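Local coordinates for protein mannan endo-1,4-beta-mannosidase (Cryptopygus antarcticus, PDB 4OOU) that hydrolyses the beta-1,4-linked backbones of mannans, galactomannans and glucomannans at random internal positions, as a monomeric secreted endo-mannanase, at residues L65-W68 against I69-K73; A45-Y49 against G50-G54; A159-P162 against M163-L167. All coordinates share one frame; numbering follows the deposited sequence.

Contact 1 (L65-W68 against I69-K73); sequences LKDW and INKVK
Residues 65-68 and 69-73 are successive turns of one alpha-helix, joined by four i to i+4 backbone hydrogen bonds: Ile69 N to Leu65 O (2.9 Å), Asn70 N to Lys66 O (2.8 Å), Lys71 N to Asp67 O (2.8 Å) and Val72 N to Trp68 O (3.1 Å). The Asp67-Lys71 pair adds a salt bridge on the outside of the helix. Lys71 NZ donates to Asp67 OD2 at 2.6 Å, on the syn side of that oxygen. Asp67 OD1 is also close to Lys71 NZ, at 3.1 Å. The ammonium therefore sits toward the notch between the two carboxylate oxygens. The Lys71 chain is extended as far as CE and turns only at its last torsion (chi4 72°), which brings NZ back to the carboxylate. The two side chains meet at a slant. Asn70 lies back over the preceding turn, and its CB is 3.1 Å from Asp67 O. Val72 CG2 rests 3.5 Å from Trp68 O. The indole of Trp68 instead points off the helix, where it makes edge-to-face contacts with Phe44 and Phe343. Helix 58-74 is the crossover helix of the beta-alpha-beta unit formed with strands 35-43 and 79-86. Leu65, Lys66 and Ile69 pack on helix 109-122, where Lys66 NZ forms a salt bridge with Asp115 and Asn70 ND2 a hydrogen bond with Tyr119 OH, while Lys71 and Val72 reach Met357 and Met360 of helix 353-361.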
loop_
_atom_site.group_PDB
_atom_site.type_symbol
_atom_site.label_atom_id
_atom_site.label_comp_id
_atom_site.label_asym_id
_atom_site.label_seq_id
_atom_site.Cartn_x
_atom_site.Cartn_y
_atom_site.Cartn_z
ATOM N N LEU A 65 6.739 -2.180 17.400
ATOM C CA LEU A 65 6.599 -1.403 16.183
ATOM C C LEU A 65 6.682 0.068 16.408
ATOM O O LEU A 65 7.019 0.763 15.493
ATOM C CB LEU A 65 5.440 -1.813 15.288
ATOM C CG LEU A 65 4.278 -2.544 15.846
ATOM C CD1 LEU A 65 3.520 -1.444 16.502
ATOM C CD2 LEU A 65 3.507 -3.181 14.714
ATOM N N LYS A 66 6.444 0.529 17.623
ATOM C CA LYS A 66 6.878 1.869 17.998
ATOM C C LYS A 66 8.388 2.024 17.869
ATOM O O LYS A 66 8.867 3.045 17.362
ATOM C CB LYS A 66 6.450 2.181 19.417
ATOM C CG LYS A 66 5.012 2.643 19.457
ATOM C CD LYS A 66 4.395 2.493 20.828
ATOM C CE LYS A 66 2.966 2.990 20.809
ATOM N NZ LYS A 66 2.310 2.589 22.070
ATOM N N ASP A 67 9.126 1.002 18.320
ATOM C CA ASP A 67 10.585 0.992 18.240
ATOM C C ASP A 67 11.041 1.106 16.804
ATOM O O ASP A 67 11.924 1.907 16.458
ATOM C CB ASP A 67 11.128 -0.311 18.789
ATOM C CG ASP A 67 12.603 -0.399 18.641
ATOM O OD1 ASP A 67 13.254 0.496 19.183
ATOM O OD2 ASP A 67 13.115 -1.315 17.958
ATOM N N TRP A 68 10.431 0.259 15.978
ATOM C CA TRP A 68 10.617 0.288 14.533
ATOM C C TRP A 68 10.273 1.649 13.934
ATOM O O TRP A 68 11.015 2.168 13.083
ATOM C CB TRP A 68 9.777 -0.792 13.852
ATOM C CG TRP A 68 10.119 -2.178 14.263
ATOM C CD1 TRP A 68 11.100 -2.566 15.117
ATOM C CD2 TRP A 68 9.477 -3.372 13.821
ATOM N NE1 TRP A 68 11.095 -3.943 15.256
ATOM C CE2 TRP A 68 10.111 -4.456 14.464
ATOM C CE3 TRP A 68 8.417 -3.630 12.952
ATOM C CZ2 TRP A 68 9.733 -5.768 14.252
ATOM C CZ3 TRP A 68 8.030 -4.924 12.750
ATOM C CH2 TRP A 68 8.690 -5.987 13.390
ATOM N N ILE A 69 9.177 2.263 14.367
ATOM C CA ILE A 69 8.950 3.609 13.833
ATOM C C ILE A 69 10.125 4.545 14.335
ATOM O O ILE A 69 10.689 5.306 13.544
ATOM C CB ILE A 69 7.478 4.218 13.901
ATOM C CG1 ILE A 69 7.479 5.445 14.745
ATOM C CG2 ILE A 69 6.295 3.327 14.261
ATOM C CD1 ILE A 69 7.993 6.573 13.895
ATOM N N ASN A 70 10.574 4.419 15.585
ATOM C CA ASN A 70 11.776 5.177 16.043
ATOM C C ASN A 70 12.986 4.973 15.171
ATOM O O ASN A 70 13.733 5.910 14.854
ATOM C CB ASN A 70 12.194 4.826 17.482
ATOM C CG ASN A 70 11.099 5.087 18.514
ATOM O OD1 ASN A 70 11.153 4.547 19.631
ATOM N ND2 ASN A 70 10.096 5.914 18.159
ATOM N N LYS A 71 13.185 3.723 14.769
ATOM C CA LYS A 71 14.325 3.366 13.899
ATOM C C LYS A 71 14.229 4.065 12.538
ATOM O O LYS A 71 15.229 4.438 11.931
ATOM C CB LYS A 71 14.458 1.830 13.790
ATOM C CG LYS A 71 15.094 1.246 15.039
ATOM C CD LYS A 71 15.273 -0.272 14.998
ATOM C CE LYS A 71 16.206 -0.768 16.109
ATOM N NZ LYS A 71 15.573 -0.686 17.448
ATOM N N VAL A 72 13.010 4.307 12.087
ATOM C CA VAL A 72 12.812 5.042 10.841
ATOM C C VAL A 72 13.178 6.528 11.018
ATOM O O VAL A 72 14.050 6.981 10.298
ATOM C CB VAL A 72 11.394 4.774 10.248
ATOM C CG1 VAL A 72 11.031 5.740 9.132
ATOM C CG2 VAL A 72 11.303 3.332 9.768
ATOM N N LYS A 73 12.564 7.286 11.946
ATOM C CA LYS A 73 12.950 8.729 12.115
ATOM C C LYS A 73 14.474 8.770 12.253
ATOM O O LYS A 73 15.136 9.482 11.515
ATOM C CB LYS A 73 12.263 9.437 13.291
#

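Contact 2 (A45-Y49 against G50-G54); sequences AWRSY and GSDFG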
loop_
_atom_site.group_PDB
_atom_site.type_symbol
_atom_site.label_atom_id
_atom_site.label_comp_id
_atom_site.label_asym_id
_atom_site.label_seq_id
_atom_site.Cartn_x
_atom_site.Cartn_y
_atom_site.Cartn_z
ATOM N N ALA A 45 6.301 -5.550 7.636
ATOM C CA ALA A 45 4.947 -5.040 7.358
ATOM C C ALA A 45 4.018 -5.497 8.477
ATOM O O ALA A 45 2.824 -5.184 8.472
ATOM C CB ALA A 45 4.437 -5.588 6.022
ATOM N N TRP A 46 4.565 -6.290 9.401
ATOM C CA TRP A 46 3.848 -6.706 10.594
ATOM C C TRP A 46 4.860 -7.075 11.677
ATOM O O TRP A 46 6.061 -7.061 11.459
ATOM C CB TRP A 46 2.921 -7.872 10.267
ATOM C CG TRP A 46 3.643 -9.030 9.694
ATOM C CD1 TRP A 46 4.337 -9.979 10.387
ATOM C CD2 TRP A 46 3.786 -9.355 8.312
ATOM N NE1 TRP A 46 4.888 -10.886 9.522
ATOM C CE2 TRP A 46 4.564 -10.533 8.238
ATOM C CE3 TRP A 46 3.322 -8.777 7.120
ATOM C CZ2 TRP A 46 4.904 -11.144 7.015
ATOM C CZ3 TRP A 46 3.645 -9.404 5.896
ATOM C CH2 TRP A 46 4.427 -10.579 5.867
ATOM N N ARG A 47 4.371 -7.344 12.864
ATOM C CA ARG A 47 5.184 -7.957 13.905
ATOM C C ARG A 47 4.608 -9.367 14.061
ATOM O O ARG A 47 5.294 -10.363 13.869
ATOM C CB ARG A 47 5.090 -7.093 15.171
ATOM C CG ARG A 47 5.439 -7.763 16.487
ATOM C CD ARG A 47 6.845 -8.323 16.528
ATOM N NE ARG A 47 7.413 -8.540 17.879
ATOM C CZ ARG A 47 6.757 -8.887 19.006
ATOM N NH1 ARG A 47 5.428 -9.101 19.078
ATOM N NH2 ARG A 47 7.466 -9.022 20.117
ATOM N N SER A 48 3.315 -9.406 14.338
ATOM C CA SER A 48 2.509 -10.603 14.248
ATOM C C SER A 48 1.487 -10.551 13.092
ATOM O O SER A 48 0.624 -9.653 13.053
ATOM C CB SER A 48 1.785 -10.816 15.569
ATOM O OG SER A 48 2.716 -10.901 16.614
ATOM N N TYR A 49 1.576 -11.540 12.193
ATOM C CA TYR A 49 0.938 -11.476 10.857
ATOM C C TYR A 49 -0.557 -11.476 10.898
ATOM O O TYR A 49 -1.161 -12.516 10.994
ATOM C CB TYR A 49 1.433 -12.657 9.996
ATOM C CG TYR A 49 0.858 -12.786 8.585
ATOM C CD1 TYR A 49 1.187 -11.868 7.568
ATOM C CD2 TYR A 49 0.035 -13.866 8.248
ATOM C CE1 TYR A 49 0.677 -12.011 6.270
ATOM C CE2 TYR A 49 -0.449 -14.020 6.955
ATOM C CZ TYR A 49 -0.149 -13.097 5.966
ATOM O OH TYR A 49 -0.679 -13.272 4.684
ATOM N N GLY A 50 -1.171 -10.310 10.845
ATOM C CA GLY A 50 -2.627 -10.248 10.879
ATOM C C GLY A 50 -3.215 -10.133 12.268
ATOM O O GLY A 50 -4.422 -9.886 12.377
ATOM N N SER A 51 -2.380 -10.300 13.314
ATOM C CA SER A 51 -2.776 -10.060 14.723
ATOM C C SER A 51 -2.071 -8.886 15.488
ATOM O O SER A 51 -1.930 -8.932 16.715
ATOM C CB SER A 51 -2.664 -11.349 15.537
ATOM O OG SER A 51 -1.352 -11.840 15.571
ATOM N N ASP A 52 -1.688 -7.827 14.778
ATOM C CA ASP A 52 -0.996 -6.707 15.381
ATOM C C ASP A 52 -1.970 -5.804 16.077
ATOM O O ASP A 52 -1.672 -5.282 17.139
ATOM C CB ASP A 52 -0.285 -5.868 14.333
ATOM C CG ASP A 52 1.055 -6.438 13.924
ATOM O OD1 ASP A 52 1.704 -7.126 14.736
ATOM O OD2 ASP A 52 1.451 -6.165 12.766
ATOM N N PHE A 53 -3.110 -5.589 15.431
ATOM C CA PHE A 53 -4.200 -4.810 15.966
ATOM C C PHE A 53 -5.502 -5.632 16.111
ATOM O O PHE A 53 -5.786 -6.534 15.288
ATOM C CB PHE A 53 -4.482 -3.687 15.004
ATOM C CG PHE A 53 -3.261 -2.987 14.508
ATOM C CD1 PHE A 53 -2.749 -1.891 15.193
ATOM C CD2 PHE A 53 -2.646 -3.404 13.329
ATOM C CE1 PHE A 53 -1.635 -1.241 14.718
ATOM C CE2 PHE A 53 -1.527 -2.755 12.842
ATOM C CZ PHE A 53 -1.022 -1.666 13.536
ATOM N N GLY A 54 -6.302 -5.281 17.125
ATOM C CA GLY A 54 -7.551 -5.985 17.437
ATOM C C GLY A 54 -7.355 -7.019 18.532
ATOM O O GLY A 54 -6.205 -7.461 18.769
#
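Gly50 takes the third position of the type II beta turn that Ser48 and Ser51 close. Its positive phi (90°) is the usual setting for glycine there. Ser51 N donates to Ser48 O at 3.1 Å, coming from above the carbonyl plane. Ser51 OG sits 3.3 Å from Ser48 CB. Asp52 then turns its carboxylate back to the first segment, with CG beside its own backbone N (chi1 -82°). The Arg47 N-H is bifurcated: Arg47 N reaches both oxygens on their syn sides, Asp52 OD2 at 3.2 Å and Asp52 OD1 at 3.3 Å. Ser48 N gives the shorter bond, 2.8 Å to Asp52 OD1, and approaches 28° out of the carboxylate plane. Phe53 packs on Val82 and on helix 109-122. Within the first segment, Tyr49 CD1 lies 3.5 Å above the centre of the Trp46 ring, and Trp46 meets the substrate-binding Trp83 edge-to-face. Two backbone N-H groups, that of Arg47 shared between both oxygens and that of Ser48 on OD1, thus hold the Asp52 carboxylate in three hydrogen bonds, which probably favours its charged form. They fix its rotation and tie the loop together beside the substrate-binding tryptophans.

Contact 3 (A159-P162 against M163-L167); sequences ALTP and MVNAL
Asn165 carries the flat side-chain group of this contact, and its amide meets Thr161 with the nitrogen end: Asn165 ND2 is 3.3 Å from Thr161 CG2. The two side chains lie alongside each other and point the same way. The other end of the amide, OD1, is hydrogen-bonded to Lys168 NZ. Pro162 has no N-H to give to the turn before, and the helix is kinked there. The i to i+4 hydrogen bonds that span the proline persist: Met163 N to Ala159 O at 3.0 Å, Val164 N to Leu160 O at 2.8 Å and Asn165 N to Thr161 O at 2.9 Å. The second of these is nearly in line with the carbonyl. Met163 runs back along the helix and bends at its last torsion (chi3 -102°), bringing Met163 CE to 3.6 Å from Ala159 CB. Leu160 CG meets Val164 CG2 at 4.0 Å, the two side chains slanting across one another. This is the C-terminal part of helix 149-167. Met163 packs on Leu109 and Ile110 of helix 109-122, while Leu160 and Val164 meet Ile225, Ile229 and Ala232 of helix 215-232. This stretch of helix 149-167 thus lies between helices 109-122 and 215-232 of the TIM barrel.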
loop_
_atom_site.group_PDB
_atom_site.type_symbol
_atom_site.label_atom_id
_atom_site.label_comp_id
_atom_site.label_asym_id
_atom_site.label_seq_id
_atom_site.Cartn_x
_atom_site.Cartn_y
_atom_site.Cartn_z
ATOM N N ALA A 159 -17.365 -2.032 9.788
ATOM C CA ALA A 159 -15.954 -1.927 10.109
ATOM C C ALA A 159 -15.376 -0.685 9.475
ATOM O O ALA A 159 -14.914 0.200 10.183
ATOM C CB ALA A 159 -15.216 -3.174 9.662
ATOM N N LEU A 160 -15.436 -0.574 8.150
ATOM C CA LEU A 160 -14.543 0.376 7.438
ATOM C C LEU A 160 -14.894 1.856 7.608
ATOM O O LEU A 160 -14.077 2.633 8.057
ATOM C CB LEU A 160 -14.427 0.007 5.964
ATOM C CG LEU A 160 -13.460 0.887 5.174
ATOM C CD1 LEU A 160 -12.042 0.589 5.590
ATOM C CD2 LEU A 160 -13.678 0.697 3.681
ATOM N N THR A 161 -16.110 2.232 7.229
ATOM C CA THR A 161 -16.608 3.570 7.498
ATOM C C THR A 161 -16.251 3.996 8.955
ATOM O O THR A 161 -15.656 5.057 9.176
ATOM C CB THR A 161 -18.107 3.662 7.176
ATOM O OG1 THR A 161 -18.336 3.356 5.789
ATOM C CG2 THR A 161 -18.615 5.041 7.448
ATOM N N PRO A 162 -16.555 3.152 9.948
ATOM C CA PRO A 162 -16.172 3.586 11.299
ATOM C C PRO A 162 -14.658 3.737 11.515
ATOM O O PRO A 162 -14.222 4.631 12.271
ATOM C CB PRO A 162 -16.758 2.508 12.225
ATOM C CG PRO A 162 -17.514 1.559 11.366
ATOM C CD PRO A 162 -17.563 2.078 9.960
ATOM N N MET A 163 -13.869 2.885 10.876
ATOM C CA MET A 163 -12.403 3.043 10.926
ATOM C C MET A 163 -11.960 4.358 10.260
ATOM O O MET A 163 -11.139 5.101 10.786
ATOM C CB MET A 163 -11.701 1.877 10.224
ATOM C CG MET A 163 -11.681 0.575 10.984
ATOM S SD MET A 163 -10.731 -0.594 9.973
ATOM C CE MET A 163 -12.117 -1.463 9.329
ATOM N N VAL A 164 -12.532 4.655 9.100
ATOM C CA VAL A 164 -12.167 5.862 8.394
ATOM C C VAL A 164 -12.535 7.084 9.214
ATOM O O VAL A 164 -11.774 8.050 9.263
ATOM C CB VAL A 164 -12.855 5.977 7.013
ATOM C CG1 VAL A 164 -12.293 7.184 6.263
ATOM C CG2 VAL A 164 -12.663 4.699 6.183
ATOM N N ASN A 165 -13.703 7.055 9.846
ATOM C CA ASN A 165 -14.206 8.269 10.496
ATOM C C ASN A 165 -13.421 8.591 11.749
ATOM O O ASN A 165 -13.215 9.761 12.079
ATOM C CB ASN A 165 -15.710 8.181 10.752
ATOM C CG ASN A 165 -16.508 8.573 9.529
ATOM O OD1 ASN A 165 -16.279 9.647 8.970
ATOM N ND2 ASN A 165 -17.415 7.697 9.069
ATOM N N ALA A 166 -12.923 7.550 12.412
ATOM C CA ALA A 166 -12.116 7.763 13.612
ATOM C C ALA A 166 -10.686 8.156 13.289
ATOM O O ALA A 166 -10.070 8.845 14.049
ATOM C CB ALA A 166 -12.150 6.524 14.485
ATOM N N LEU A 167 -10.150 7.734 12.152
ATOM C CA LEU A 167 -8.726 7.936 11.900
ATOM C C LEU A 167 -8.374 9.072 10.915
ATOM O O LEU A 167 -7.179 9.375 10.691
ATOM C CB LEU A 167 -8.118 6.624 11.405
ATOM C CG LEU A 167 -8.246 5.372 12.276
ATOM C CD1 LEU A 167 -7.584 4.234 11.498
ATOM C CD2 LEU A 167 -7.649 5.507 13.667
#

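Overall arrangement
Along the chain the order is contact 2, contact 1, contact 3, each closed before the next begins. Contact 2 lies in the loop between strand 35-43 and helix 58-74, and contact 1 lies on that helix. They touch: Trp68 CZ3 is 3.2 Å from Trp46 O, although their centres are about 15 Å apart. Contact 3, on helix 149-167, is separate, with centres about 25 Å from contact 1 and about 19 Å from contact 2. Helix 109-122 is their common neighbour: Leu116 meets Leu65 and Phe53, and Leu109 meets Phe53 and Met163. The first two contacts thus join loop to helix near the substrate-binding tryptophans, while the third belongs to the outer helical layer of the barrel.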